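Local coordinates for protein ATP-dependent CLP protease, putative (Plasmodium falciparum, PDB 2F6I) that probably hydrolyses proteins to small peptides in an ATP-dependent manner, as a ClpP-type serine protease of which this chain is the catalytic domain, at residues 58-63 with 93-98; 84-89 with 155-160; 113-118 with 194-199. All coordinates share one frame; numbering follows the deposited sequence.

Contact 1: 58-63 with 93-98; sequences SQLLYL and NYIKSD
Ile95 faces helix 50-66 with two of its carbon branches, which meet different leucine methyls. Ile95 CG2 lies 4.2 Å from Leu61 CD2, while Ile95 CD1 comes to 4.4 Å from Leu60 CD2. The torsion explains the split: CG1 stands between the backbone N and the carbonyl carbon (chi1 63°), which leads CD1 toward Leu60 and leaves CG2 on the side of Leu61. Ile95 CG2 also lies 4.3 Å from the carbonyl oxygen Leu60 O, a backbone atom of the helix. Leu61 starts out beside the contact, yet its CD2 swings inward and serves two neighbours, reaching Tyr94 CD1 at 4.5 Å. The Tyr94 side chain extends with CG opposite the backbone N (chi1 180°), carrying the ring to where Leu61 CD2 meets it obliquely.

Residues 93-98 run from the end of helix 82-94 toward strand 99-104, within the beta-alpha-beta crossover that starts from strand 71-77. Toward the sheet, Leu60 packs on Ile73 and Ile95 on Ile71, so both side chains also pack against strand 71-77. Ser97 OG is held by Asp64 and Arg40. Helix 50-66 turns another side to a neighbouring subunit, whose Phe35 meets Tyr62 edge-to-face.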
loop_
_atom_site.group_PDB
_atom_site.type_symbol
_atom_site.label_atom_id
_atom_site.label_comp_id
_atom_site.label_asym_id
_atom_site.label_seq_id
_atom_site.Cartn_x
_atom_site.Cartn_y
_atom_site.Cartn_z
ATOM N N SER C 58 31.005 -21.349 4.321
ATOM C CA SER C 58 32.203 -20.714 3.779
ATOM C C SER C 58 33.238 -20.567 4.882
ATOM O O SER C 58 34.407 -20.914 4.710
ATOM C CB SER C 58 31.876 -19.328 3.220
ATOM O OG SER C 58 31.068 -19.429 2.066
ATOM N N GLN C 59 32.783 -20.048 6.017
ATOM C CA GLN C 59 33.636 -19.824 7.173
ATOM C C GLN C 59 34.244 -21.105 7.731
ATOM O O GLN C 59 35.420 -21.127 8.097
ATOM C CB GLN C 59 32.838 -19.091 8.253
ATOM C CG GLN C 59 32.626 -17.619 7.927
ATOM C CD GLN C 59 31.366 -17.052 8.540
ATOM O OE1 GLN C 59 31.066 -17.288 9.710
ATOM N NE2 GLN C 59 30.622 -16.286 7.750
ATOM N N LEU C 60 33.449 -22.168 7.795
ATOM C CA LEU C 60 33.944 -23.439 8.305
ATOM C C LEU C 60 35.016 -23.986 7.374
ATOM O O LEU C 60 36.098 -24.374 7.821
ATOM C CB LEU C 60 32.799 -24.447 8.446
ATOM C CG LEU C 60 31.815 -24.166 9.589
ATOM C CD1 LEU C 60 30.613 -25.085 9.492
ATOM C CD2 LEU C 60 32.524 -24.347 10.917
ATOM N N LEU C 61 34.720 -24.002 6.077
ATOM C CA LEU C 61 35.676 -24.496 5.093
ATOM C C LEU C 61 36.950 -23.659 5.123
ATOM O O LEU C 61 38.052 -24.185 4.966
ATOM C CB LEU C 61 35.065 -24.463 3.688
ATOM C CG LEU C 61 33.908 -25.430 3.430
ATOM C CD1 LEU C 61 33.330 -25.184 2.048
ATOM C CD2 LEU C 61 34.400 -26.860 3.555
ATOM N N TYR C 62 36.797 -22.356 5.331
ATOM C CA TYR C 62 37.949 -21.465 5.380
ATOM C C TYR C 62 38.839 -21.788 6.567
ATOM O O TYR C 62 40.046 -21.963 6.413
ATOM C CB TYR C 62 37.503 -20.001 5.455
ATOM C CG TYR C 62 38.655 -19.035 5.646
ATOM C CD1 TYR C 62 39.116 -18.710 6.923
ATOM C CD2 TYR C 62 39.308 -18.474 4.550
ATOM C CE1 TYR C 62 40.198 -17.853 7.102
ATOM C CE2 TYR C 62 40.393 -17.618 4.720
ATOM C CZ TYR C 62 40.832 -17.311 5.998
ATOM O OH TYR C 62 41.906 -16.467 6.173
ATOM N N LEU C 63 38.244 -21.859 7.752
ATOM C CA LEU C 63 39.001 -22.160 8.958
ATOM C C LEU C 63 39.719 -23.500 8.836
ATOM O O LEU C 63 40.928 -23.584 9.039
ATOM C CB LEU C 63 38.080 -22.175 10.183
ATOM C CG LEU C 63 37.483 -20.834 10.626
ATOM C CD1 LEU C 63 36.549 -21.051 11.809
ATOM C CD2 LEU C 63 38.601 -19.876 11.002
ATOM N N ASN C 93 30.674 -32.355 9.631
ATOM C CA ASN C 93 31.354 -33.641 9.658
ATOM C C ASN C 93 32.288 -33.884 8.481
ATOM O O ASN C 93 32.924 -34.934 8.392
ATOM C CB ASN C 93 30.318 -34.760 9.749
ATOM C CG ASN C 93 29.552 -34.732 11.053
ATOM O OD1 ASN C 93 30.115 -34.972 12.123
ATOM N ND2 ASN C 93 28.265 -34.424 10.975
ATOM N N TYR C 94 32.374 -32.914 7.580
ATOM C CA TYR C 94 33.250 -33.039 6.424
ATOM C C TYR C 94 34.651 -32.544 6.792
ATOM O O TYR C 94 35.654 -33.174 6.454
ATOM C CB TYR C 94 32.709 -32.212 5.255
ATOM C CG TYR C 94 33.557 -32.272 4.002
ATOM C CD1 TYR C 94 33.569 -31.208 3.099
ATOM C CD2 TYR C 94 34.339 -33.390 3.712
ATOM C CE1 TYR C 94 34.340 -31.254 1.940
ATOM C CE2 TYR C 94 35.113 -33.447 2.554
ATOM C CZ TYR C 94 35.109 -32.376 1.675
ATOM O OH TYR C 94 35.876 -32.421 0.535
ATOM N N ILE C 95 34.709 -31.417 7.496
ATOM C CA ILE C 95 35.984 -30.838 7.895
ATOM C C ILE C 95 36.701 -31.679 8.948
ATOM O O ILE C 95 36.077 -32.434 9.692
ATOM C CB ILE C 95 35.800 -29.397 8.433
ATOM C CG1 ILE C 95 34.936 -29.407 9.692
ATOM C CG2 ILE C 95 35.150 -28.532 7.366
ATOM C CD1 ILE C 95 34.805 -28.052 10.354
ATOM N N LYS C 96 38.022 -31.545 8.995
ATOM C CA LYS C 96 38.843 -32.283 9.946
ATOM C C LYS C 96 38.725 -31.716 11.355
ATOM O O LYS C 96 38.646 -32.468 12.328
ATOM C CB LYS C 96 40.309 -32.264 9.499
ATOM C CG LYS C 96 40.700 -33.420 8.584
ATOM C CD LYS C 96 39.754 -33.563 7.401
ATOM C CE LYS C 96 40.048 -34.827 6.604
ATOM N NZ LYS C 96 39.049 -35.043 5.518
ATOM N N SER C 97 38.710 -30.389 11.456
ATOM C CA SER C 97 38.608 -29.715 12.745
ATOM C C SER C 97 37.405 -30.190 13.548
ATOM O O SER C 97 36.329 -30.432 13.001
ATOM C CB SER C 97 38.496 -28.202 12.550
ATOM O OG SER C 97 39.638 -27.673 11.911
ATOM N N ASP C 98 37.596 -30.327 14.854
ATOM C CA ASP C 98 36.513 -30.735 15.729
ATOM C C ASP C 98 35.758 -29.470 16.106
ATOM O O ASP C 98 36.336 -28.385 16.166
ATOM C CB ASP C 98 37.063 -31.426 16.972
ATOM C CG ASP C 98 37.438 -32.874 16.715
ATOM O OD1 ASP C 98 38.189 -33.133 15.752
ATOM O OD2 ASP C 98 36.985 -33.757 17.474
#

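Contact 2: 84-89 with 155-160; sequences EGLAIL and LYLKKL
Leu86 points from helix 82-94 toward helix 151-169, where a single methyl group, CD1, makes both close approaches. Leu86 CD1 stands 4.1 Å from Leu157 CD2 and 4.1 Å from Leu160 CD2. Leu157 CD2 and Leu160 CD2 are themselves 4.9 Å apart, and the lines from Leu86 CD1 to them open at about 74°, so the three terminal carbons form a compact triangle. Leu157 and Leu160, three residues apart, sit on the same side of their helix, and the Leu86 side chain runs obliquely to each.

The two receiving leucines are turned differently. In Leu157 CG lies beside the backbone N (chi1 -64°), whereas in Leu160 it is opposite that N (chi1 -177°); despite the unlike torsions, both present CD2 to the same methyl. Leu157 CD2 also lies in the plane of the Tyr156 ring, at its edge, and so is bordered by an aromatic group of its own helix.

The helices stay well separated: the nearest CA atoms, those of Leu86 and Leu157, are 8.8 Å apart, so contact is made through side-chain ends alone. Further residues pack on the cluster. Within the chain, Tyr164 of helix 151-169 packs on Leu86; from a neighbouring subunit, Asn128 packs on both Leu86 and Leu160, while Arg130 of that subunit makes a cation-pi contact with Tyr156. Such an apolar bridge to a long, projecting helix at a subunit boundary fits the handle helix of the ClpP fold, which helix 151-169 probably represents.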
loop_
_atom_site.group_PDB
_atom_site.type_symbol
_atom_site.label_atom_id
_atom_site.label_comp_id
_atom_site.label_asym_id
_atom_site.label_seq_id
_atom_site.Cartn_x
_atom_site.Cartn_y
_atom_site.Cartn_z
ATOM N N GLU C 84 19.017 -26.435 4.469
ATOM C CA GLU C 84 20.195 -25.635 4.758
ATOM C C GLU C 84 20.827 -26.095 6.064
ATOM O O GLU C 84 22.030 -25.937 6.275
ATOM C CB GLU C 84 19.818 -24.154 4.834
ATOM C CG GLU C 84 19.259 -23.606 3.527
ATOM C CD GLU C 84 20.185 -23.863 2.343
ATOM O OE1 GLU C 84 21.337 -23.377 2.369
ATOM O OE2 GLU C 84 19.761 -24.554 1.387
ATOM N N GLY C 85 20.007 -26.676 6.933
ATOM C CA GLY C 85 20.502 -27.164 8.205
ATOM C C GLY C 85 21.308 -28.428 7.995
ATOM O O GLY C 85 22.415 -28.570 8.516
ATOM N N LEU C 86 20.750 -29.354 7.222
ATOM C CA LEU C 86 21.425 -30.609 6.936
ATOM C C LEU C 86 22.692 -30.359 6.124
ATOM O O LEU C 86 23.628 -31.157 6.160
ATOM C CB LEU C 86 20.479 -31.547 6.188
ATOM C CG LEU C 86 19.310 -32.012 7.060
ATOM C CD1 LEU C 86 18.250 -32.703 6.211
ATOM C CD2 LEU C 86 19.836 -32.942 8.150
ATOM N N ALA C 87 22.719 -29.245 5.396
ATOM C CA ALA C 87 23.888 -28.890 4.600
ATOM C C ALA C 87 25.008 -28.499 5.556
ATOM O O ALA C 87 26.157 -28.913 5.393
ATOM C CB ALA C 87 23.564 -27.732 3.675
ATOM N N ILE C 88 24.662 -27.696 6.558
ATOM C CA ILE C 88 25.639 -27.266 7.546
ATOM C C ILE C 88 26.150 -28.487 8.306
ATOM O O ILE C 88 27.334 -28.573 8.638
ATOM C CB ILE C 88 25.022 -26.264 8.543
ATOM C CG1 ILE C 88 24.684 -24.960 7.819
ATOM C CG2 ILE C 88 25.984 -26.002 9.684
ATOM C CD1 ILE C 88 24.038 -23.912 8.704
ATOM N N LEU C 89 25.253 -29.432 8.566
ATOM C CA LEU C 89 25.613 -30.650 9.281
ATOM C C LEU C 89 26.642 -31.441 8.468
ATOM O O LEU C 89 27.622 -31.944 9.022
ATOM C CB LEU C 89 24.368 -31.507 9.529
ATOM C CG LEU C 89 24.471 -32.591 10.605
ATOM C CD1 LEU C 89 24.709 -31.941 11.962
ATOM C CD2 LEU C 89 23.190 -33.414 10.634
ATOM N N LEU C 155 7.970 -33.956 5.241
ATOM C CA LEU C 155 7.914 -35.062 6.191
ATOM C C LEU C 155 9.222 -35.841 6.187
ATOM O O LEU C 155 9.722 -36.235 7.240
ATOM C CB LEU C 155 6.760 -36.008 5.849
ATOM C CG LEU C 155 5.347 -35.538 6.203
ATOM C CD1 LEU C 155 4.325 -36.515 5.645
ATOM C CD2 LEU C 155 5.212 -35.422 7.715
ATOM N N TYR C 156 9.768 -36.060 4.996
ATOM C CA TYR C 156 11.017 -36.793 4.848
ATOM C C TYR C 156 12.179 -36.107 5.560
ATOM O O TYR C 156 12.990 -36.765 6.213
ATOM C CB TYR C 156 11.345 -36.976 3.361
ATOM C CG TYR C 156 12.750 -37.471 3.094
ATOM C CD1 TYR C 156 13.829 -36.582 3.053
ATOM C CD2 TYR C 156 13.010 -38.829 2.908
ATOM C CE1 TYR C 156 15.129 -37.033 2.835
ATOM C CE2 TYR C 156 14.309 -39.290 2.690
ATOM C CZ TYR C 156 15.361 -38.388 2.656
ATOM O OH TYR C 156 16.645 -38.835 2.444
ATOM N N LEU C 157 12.254 -34.786 5.433
ATOM C CA LEU C 157 13.330 -34.025 6.058
ATOM C C LEU C 157 13.226 -34.000 7.577
ATOM O O LEU C 157 14.241 -33.918 8.268
ATOM C CB LEU C 157 13.359 -32.596 5.510
ATOM C CG LEU C 157 13.688 -32.488 4.017
ATOM C CD1 LEU C 157 13.718 -31.024 3.604
ATOM C CD2 LEU C 157 15.032 -33.147 3.738
ATOM N N LYS C 158 12.003 -34.067 8.096
ATOM C CA LYS C 158 11.802 -34.060 9.541
ATOM C C LYS C 158 12.162 -35.420 10.122
ATOM O O LYS C 158 12.863 -35.504 11.130
ATOM C CB LYS C 158 10.350 -33.719 9.889
ATOM C CG LYS C 158 9.944 -32.306 9.518
ATOM C CD LYS C 158 9.341 -31.562 10.703
ATOM C CE LYS C 158 10.370 -31.326 11.803
ATOM N NZ LYS C 158 9.812 -30.523 12.930
ATOM N N LYS C 159 11.683 -36.484 9.484
ATOM C CA LYS C 159 11.979 -37.834 9.946
ATOM C C LYS C 159 13.493 -38.015 9.967
ATOM O O LYS C 159 14.047 -38.603 10.895
ATOM C CB LYS C 159 11.337 -38.859 9.021
ATOM N N LEU C 160 14.156 -37.498 8.940
ATOM C CA LEU C 160 15.606 -37.594 8.836
ATOM C C LEU C 160 16.252 -36.780 9.953
ATOM O O LEU C 160 17.240 -37.204 10.551
ATOM C CB LEU C 160 16.066 -37.087 7.465
ATOM C CG LEU C 160 17.559 -37.170 7.132
ATOM C CD1 LEU C 160 18.053 -38.597 7.311
ATOM C CD2 LEU C 160 17.786 -36.704 5.702
#

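Contact 3: 113-118 with 194-199; sequences VILASG and YGIIDE
Leu115 CD2 meets the CG2 methyls of two successive isoleucines, Ile196 and Ile197, each at 3.9 Å. The leucine and Ile196 side chains cross at nearly a right angle; Ile197 comes in at a slant, and its CG2 also lies 4.0 Å from Leu115 CG. Leu115 gets there because its CG is opposite the backbone N (chi1 169°), pointing the branch at the loop. Next to it the backbones come close: the CA atoms of Ala116 and Ile196 are 4.7 Å apart, a separation that the small methyl side chain of Ala116 permits. Ala116 CA touches Ile196 O at 3.4 Å in a CA-H...O contact with an angle of 147° at the hydrogen, and Ala116 CB lies 4.0 Å from Ile196 CG2. All four contributing residues are buried.

The partly exposed, polar part is looser. Ser117 points away from the loop and turns back on its own helix end, OG donating to Ile114 O at 2.7 Å; Ser117 N reaches the same oxygen from the same face of its plane. On the loop side, partly exposed Gly195 ends helix 188-194 in a Schellman motif with positive phi (100°), after which the chain continues as the loop that meets the helix. Arg123 ties both partners together, through a salt bridge to Asp198 and a hydrogen bond to Ala116 O. The interface therefore has a buried aliphatic core: apolar contact and close backbone approach join the loop to the helix end, and Arg123, bonded to both segments, adds polar links from outside the pair.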
loop_
_atom_site.group_PDB
_atom_site.type_symbol
_atom_site.label_atom_id
_atom_site.label_comp_id
_atom_site.label_asym_id
_atom_site.label_seq_id
_atom_site.Cartn_x
_atom_site.Cartn_y
_atom_site.Cartn_z
ATOM N N VAL C 113 19.961 -29.594 16.678
ATOM C CA VAL C 113 20.683 -30.738 16.134
ATOM C C VAL C 113 22.157 -30.396 15.945
ATOM O O VAL C 113 23.036 -31.199 16.267
ATOM C CB VAL C 113 20.098 -31.179 14.781
ATOM C CG1 VAL C 113 20.889 -32.355 14.239
ATOM C CG2 VAL C 113 18.631 -31.556 14.946
ATOM N N ILE C 114 22.426 -29.205 15.416
ATOM C CA ILE C 114 23.801 -28.767 15.206
ATOM C C ILE C 114 24.494 -28.696 16.562
ATOM O O ILE C 114 25.651 -29.093 16.704
ATOM C CB ILE C 114 23.850 -27.379 14.531
ATOM C CG1 ILE C 114 23.300 -27.478 13.107
ATOM C CG2 ILE C 114 25.279 -26.854 14.516
ATOM C CD1 ILE C 114 23.196 -26.145 12.392
ATOM N N LEU C 115 23.775 -28.184 17.555
ATOM C CA LEU C 115 24.307 -28.081 18.907
ATOM C C LEU C 115 24.702 -29.476 19.389
ATOM O O LEU C 115 25.787 -29.674 19.930
ATOM C CB LEU C 115 23.242 -27.494 19.840
ATOM C CG LEU C 115 23.491 -27.522 21.352
ATOM C CD1 LEU C 115 24.709 -26.679 21.711
ATOM C CD2 LEU C 115 22.251 -27.004 22.067
ATOM N N ALA C 116 23.812 -30.439 19.164
ATOM C CA ALA C 116 24.028 -31.819 19.587
ATOM C C ALA C 116 25.100 -32.575 18.802
ATOM O O ALA C 116 25.598 -33.604 19.263
ATOM C CB ALA C 116 22.711 -32.582 19.527
ATOM N N SER C 117 25.461 -32.076 17.625
ATOM C CA SER C 117 26.471 -32.748 16.818
ATOM C C SER C 117 27.895 -32.334 17.169
ATOM O O SER C 117 28.847 -32.767 16.524
ATOM C CB SER C 117 26.220 -32.494 15.332
ATOM O OG SER C 117 26.277 -31.111 15.040
ATOM N N GLY C 118 28.041 -31.498 18.191
ATOM C CA GLY C 118 29.368 -31.061 18.586
ATOM C C GLY C 118 30.214 -32.228 19.059
ATOM O O GLY C 118 29.685 -33.303 19.343
ATOM N N TYR C 194 18.736 -35.226 28.385
ATOM C CA TYR C 194 18.171 -35.699 27.127
ATOM C C TYR C 194 19.298 -36.212 26.236
ATOM O O TYR C 194 19.084 -37.062 25.372
ATOM C CB TYR C 194 17.444 -34.556 26.419
ATOM C CG TYR C 194 16.376 -34.991 25.436
ATOM C CD1 TYR C 194 15.082 -35.285 25.868
ATOM C CD2 TYR C 194 16.652 -35.088 24.074
ATOM C CE1 TYR C 194 14.089 -35.659 24.967
ATOM C CE2 TYR C 194 15.666 -35.464 23.164
ATOM C CZ TYR C 194 14.387 -35.746 23.617
ATOM O OH TYR C 194 13.406 -36.098 22.717
ATOM N N GLY C 195 20.501 -35.685 26.448
ATOM C CA GLY C 195 21.644 -36.106 25.656
ATOM C C GLY C 195 22.003 -35.147 24.534
ATOM O O GLY C 195 22.730 -35.515 23.608
ATOM N N ILE C 196 21.496 -33.917 24.613
ATOM C CA ILE C 196 21.773 -32.901 23.599
ATOM C C ILE C 196 23.092 -32.193 23.890
ATOM O O ILE C 196 23.861 -31.901 22.979
ATOM C CB ILE C 196 20.629 -31.862 23.526
ATOM C CG1 ILE C 196 19.361 -32.538 23.000
ATOM C CG2 ILE C 196 21.026 -30.695 22.625
ATOM C CD1 ILE C 196 18.130 -31.656 23.022
ATOM N N ILE C 197 23.346 -31.913 25.162
ATOM C CA ILE C 197 24.588 -31.264 25.568
ATOM C C ILE C 197 25.256 -32.123 26.632
ATOM O O ILE C 197 24.599 -32.919 27.302
ATOM C CB ILE C 197 24.344 -29.856 26.155
ATOM C CG1 ILE C 197 23.392 -29.946 27.349
ATOM C CG2 ILE C 197 23.796 -28.934 25.077
ATOM C CD1 ILE C 197 23.153 -28.630 28.052
ATOM N N ASP C 198 26.563 -31.956 26.790
ATOM C CA ASP C 198 27.307 -32.733 27.769
ATOM C C ASP C 198 27.327 -32.084 29.147
ATOM O O ASP C 198 27.286 -32.778 30.162
ATOM C CB ASP C 198 28.735 -32.952 27.277
ATOM C CG ASP C 198 28.777 -33.555 25.890
ATOM O OD1 ASP C 198 28.219 -34.657 25.702
ATOM O OD2 ASP C 198 29.364 -32.926 24.986
ATOM N N GLU C 199 27.387 -30.758 29.192
ATOM C CA GLU C 199 27.414 -30.077 30.478
ATOM C C GLU C 199 26.869 -28.658 30.474
ATOM O O GLU C 199 26.885 -27.968 29.456
ATOM C CB GLU C 199 28.839 -30.076 31.037
ATOM C CG GLU C 199 29.901 -29.652 30.044
ATOM C CD GLU C 199 31.303 -29.768 30.614
ATOM O OE1 GLU C 199 31.645 -30.854 31.132
ATOM O OE2 GLU C 199 32.065 -28.776 30.540
#

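In the fold
Contact 1 closes before contact 3 opens along the chain, whereas contact 2 crosses both, its segments alternating with theirs. Contacts 1 and 2 share helix 82-94, at its C-terminal end and in its N-terminal half respectively, with centres 19 Å apart. Contacts 2 and 3 are 16 Å apart and touch directly: Leu89 CD1 packs 3.6 Å from Ser117 OG. All belong to one ClpP domain built round a parallel sheet. Contacts 1 and 2 sit where the subunit meets its neighbour in the 14-chain assembly; contact 3 is an internal junction, its centre 8 Å from the chain centre against 15 and 13 Å, with Ile196 about 10 Å, side chain to side chain, from predicted active-site His134.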